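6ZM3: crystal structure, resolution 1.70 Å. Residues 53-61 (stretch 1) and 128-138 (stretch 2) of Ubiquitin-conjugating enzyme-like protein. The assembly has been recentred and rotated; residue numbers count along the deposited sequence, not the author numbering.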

# COMPACT_ATOMS: atom_id res chain seq x y z
N PRO B 53 0.31 -17.84 8.16
CA PRO B 53 1.63 -18.31 8.60
C PRO B 53 2.02 -19.65 7.98
O PRO B 53 1.15 -20.43 7.58
CB PRO B 53 1.44 -18.59 10.10
CG PRO B 53 0.20 -17.84 10.49
CD PRO B 53 -0.66 -17.77 9.25
N SER B 54 3.34 -19.89 7.91
CA SER B 54 3.89 -21.15 7.42
C SER B 54 3.38 -21.50 6.02
O SER B 54 2.98 -22.62 5.72
CB SER B 54 3.66 -22.25 8.43
OG SER B 54 4.21 -21.84 9.67
N THR B 55 3.43 -20.49 5.14
CA THR B 55 3.07 -20.57 3.74
C THR B 55 4.02 -19.61 3.03
O THR B 55 4.71 -18.85 3.71
CB THR B 55 1.59 -20.19 3.52
OG1 THR B 55 1.43 -18.78 3.69
CG2 THR B 55 0.60 -20.92 4.40
N THR B 56 4.06 -19.66 1.70
CA THR B 56 4.88 -18.73 0.92
C THR B 56 4.13 -17.40 0.74
O THR B 56 4.67 -16.45 0.18
CB THR B 56 5.14 -19.27 -0.48
OG1 THR B 56 3.87 -19.76 -0.93
CG2 THR B 56 6.18 -20.37 -0.49
N PHE B 57 2.89 -17.34 1.23
CA PHE B 57 2.14 -16.09 1.27
C PHE B 57 2.32 -15.34 2.60
O PHE B 57 1.82 -14.22 2.70
CB PHE B 57 0.65 -16.37 1.08
CG PHE B 57 0.24 -17.07 -0.20
CD1 PHE B 57 0.23 -18.46 -0.26
CD2 PHE B 57 -0.17 -16.35 -1.32
CE1 PHE B 57 -0.13 -19.12 -1.43
CE2 PHE B 57 -0.59 -17.01 -2.47
CZ PHE B 57 -0.56 -18.40 -2.53
N GLU B 58 3.01 -15.92 3.60
CA GLU B 58 2.85 -15.52 5.00
C GLU B 58 3.12 -14.03 5.20
O GLU B 58 4.13 -13.51 4.73
CB GLU B 58 3.68 -16.35 5.98
CG GLU B 58 5.19 -16.21 5.83
CD GLU B 58 6.02 -17.11 6.75
OE1 GLU B 58 7.23 -16.93 6.79
OE2 GLU B 58 5.44 -17.99 7.43
N TYR B 59 2.19 -13.39 5.93
CA TYR B 59 2.27 -12.02 6.44
C TYR B 59 2.27 -10.98 5.32
O TYR B 59 2.35 -9.78 5.61
CB TYR B 59 3.39 -11.82 7.47
CG TYR B 59 3.59 -12.93 8.47
CD1 TYR B 59 2.55 -13.36 9.29
CD2 TYR B 59 4.82 -13.56 8.60
CE1 TYR B 59 2.75 -14.38 10.21
CE2 TYR B 59 5.02 -14.60 9.50
CZ TYR B 59 3.98 -15.01 10.30
OH TYR B 59 4.16 -16.04 11.18
N ARG B 60 2.14 -11.40 4.06
CA ARG B 60 2.00 -10.43 3.00
C ARG B 60 0.67 -9.69 3.18
O ARG B 60 -0.38 -10.33 3.39
CB ARG B 60 2.04 -11.03 1.59
CG ARG B 60 3.40 -11.63 1.20
CD ARG B 60 3.41 -12.34 -0.13
NE ARG B 60 4.77 -12.75 -0.49
CZ ARG B 60 5.23 -12.72 -1.74
NH1 ARG B 60 4.43 -12.36 -2.72
NH2 ARG B 60 6.48 -13.06 -2.00
N ILE B 61 0.70 -8.36 3.00
CA ILE B 61 -0.53 -7.57 3.03
C ILE B 61 -1.09 -7.52 1.62
O ILE B 61 -0.59 -6.78 0.78
CB ILE B 61 -0.27 -6.16 3.64
CG1 ILE B 61 0.18 -6.32 5.10
CG2 ILE B 61 -1.52 -5.30 3.57
CD1 ILE B 61 0.87 -5.11 5.67
N GLN B 128 -1.74 -28.16 -0.61
CA GLN B 128 -1.31 -28.17 -2.00
C GLN B 128 -0.77 -26.80 -2.43
O GLN B 128 0.08 -26.73 -3.32
CB GLN B 128 -2.41 -28.69 -2.92
CG GLN B 128 -3.62 -27.76 -3.06
CD GLN B 128 -4.22 -27.89 -4.44
OE1 GLN B 128 -4.19 -28.96 -5.05
NE2 GLN B 128 -4.78 -26.81 -4.97
N ASN B 129 -1.27 -25.72 -1.82
CA ASN B 129 -1.05 -24.38 -2.36
C ASN B 129 -0.02 -23.63 -1.51
O ASN B 129 0.57 -22.66 -1.99
CB ASN B 129 -2.34 -23.55 -2.44
CG ASN B 129 -3.40 -24.13 -3.36
OD1 ASN B 129 -3.08 -24.79 -4.34
ND2 ASN B 129 -4.66 -23.88 -3.05
N ARG B 130 0.21 -24.09 -0.28
CA ARG B 130 1.02 -23.39 0.70
C ARG B 130 2.50 -23.30 0.29
O ARG B 130 3.30 -22.69 0.99
CB ARG B 130 0.73 -23.93 2.11
CG ARG B 130 1.57 -25.12 2.55
CD ARG B 130 1.61 -25.21 4.07
NE ARG B 130 0.48 -25.97 4.59
CZ ARG B 130 0.54 -27.05 5.37
NH1 ARG B 130 1.70 -27.52 5.80
NH2 ARG B 130 -0.58 -27.64 5.75
N LYS B 131 2.86 -23.90 -0.86
CA LYS B 131 4.25 -23.88 -1.26
C LYS B 131 4.39 -23.29 -2.66
O LYS B 131 5.50 -23.29 -3.17
CB LYS B 131 4.87 -25.29 -1.25
CG LYS B 131 5.01 -25.90 0.13
CD LYS B 131 5.33 -27.38 0.13
CE LYS B 131 5.24 -27.97 1.52
NZ LYS B 131 3.83 -28.21 1.93
N LEU B 132 3.29 -22.82 -3.25
CA LEU B 132 3.37 -22.20 -4.57
C LEU B 132 4.33 -21.02 -4.48
O LEU B 132 4.25 -20.21 -3.56
CB LEU B 132 1.97 -21.79 -5.03
CG LEU B 132 1.00 -22.95 -5.30
CD1 LEU B 132 -0.41 -22.44 -5.57
CD2 LEU B 132 1.44 -23.80 -6.49
N VAL B 133 5.29 -20.96 -5.42
CA VAL B 133 6.28 -19.90 -5.43
C VAL B 133 5.53 -18.61 -5.75
O VAL B 133 4.77 -18.59 -6.71
CB VAL B 133 7.37 -20.16 -6.49
CG1 VAL B 133 8.19 -18.90 -6.79
CG2 VAL B 133 8.26 -21.33 -6.09
N GLN B 134 5.75 -17.56 -4.94
CA GLN B 134 5.04 -16.30 -5.12
C GLN B 134 5.92 -15.30 -5.88
O GLN B 134 7.15 -15.42 -5.87
CB GLN B 134 4.73 -15.71 -3.74
CG GLN B 134 3.59 -16.42 -3.01
CD GLN B 134 2.44 -16.77 -3.92
OE1 GLN B 134 1.74 -15.92 -4.50
NE2 GLN B 134 2.25 -18.07 -4.09
N PRO B 135 5.35 -14.26 -6.52
CA PRO B 135 6.17 -13.20 -7.09
C PRO B 135 6.78 -12.42 -5.93
O PRO B 135 6.40 -12.61 -4.76
CB PRO B 135 5.18 -12.38 -7.95
CG PRO B 135 3.84 -12.64 -7.30
CD PRO B 135 3.91 -14.06 -6.76
N PRO B 136 7.80 -11.56 -6.18
CA PRO B 136 8.36 -10.75 -5.11
C PRO B 136 7.24 -10.00 -4.38
O PRO B 136 6.23 -9.60 -4.99
CB PRO B 136 9.28 -9.77 -5.86
CG PRO B 136 9.69 -10.55 -7.10
CD PRO B 136 8.45 -11.34 -7.49
N GLU B 137 7.44 -9.86 -3.07
CA GLU B 137 6.50 -9.19 -2.20
C GLU B 137 6.38 -7.75 -2.67
O GLU B 137 7.41 -7.11 -2.86
CB GLU B 137 7.01 -9.16 -0.77
CG GLU B 137 5.95 -8.66 0.21
CD GLU B 137 6.31 -9.03 1.64
OE1 GLU B 137 7.38 -9.58 1.83
OE2 GLU B 137 5.53 -8.79 2.54
N GLY B 138 5.15 -7.30 -2.92
CA GLY B 138 4.81 -5.94 -3.32
C GLY B 138 4.41 -5.87 -4.79
O GLY B 138 3.98 -4.81 -5.26
O HOH W 1 5.48 -10.97 4.61
O HOH W 2 1.84 -13.17 -3.60
O HOH W 3 3.16 -7.18 2.03

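Irregular segments can pack as specifically as strands when side chains reach for the backbone carbonyls that loops leave unpaired. The two stretches of this ubiquitin-conjugating enzyme-like protein illustrate the principle: neither forms a helix or strand across the contact, yet together they bury 567 Å², and every direct hydrogen bond between them ends on a main-chain oxygen of the second stretch.

Arg 60 covers the most surface. Its CA-to-CB bond points toward the other stretch, and an extended chain (chi1 m, chi2 and chi3 t) carries the guanidinium to the carbonyl of Pro 135, where NH1 and NH2 each donate to O at 2.8 Å. This forked grip meets the oxygen at the edge of the planar group, leaving both faces free for packing: Gln 134 CB lies over one and Glu 137 N over the opposite one. Arginine suits the site because it combines long reach, two donors for a single acceptor and a flat surface.

Gln 134 is the counterpart on the second stretch. Folded by two m rotamers, it sets NE2 over a face of the Phe 57 ring, 3.2 Å from CZ, while the same NE2 donates to Leu 132 O at 3.0 Å. The buried phenylalanine thus supplies a broad surface beneath a polar group whose hydrogen bonding is met elsewhere. A water links the two leading residues, accepting a weak bond from Arg 60 NH1 and donating to Gln 134 OE1.

At the other end, a type I turn from Asn 129 to Leu 132 presents two carbonyls to Thr 56. Its N donates to Arg 130 O at 3.2 Å, and its OG1 to Leu 132 O at 2.7 Å; a short hydroxyl side chain pointing toward the turn is enough here. Alongside, Thr 55 CG2 packs against Arg 130 CB at 3.8 Å.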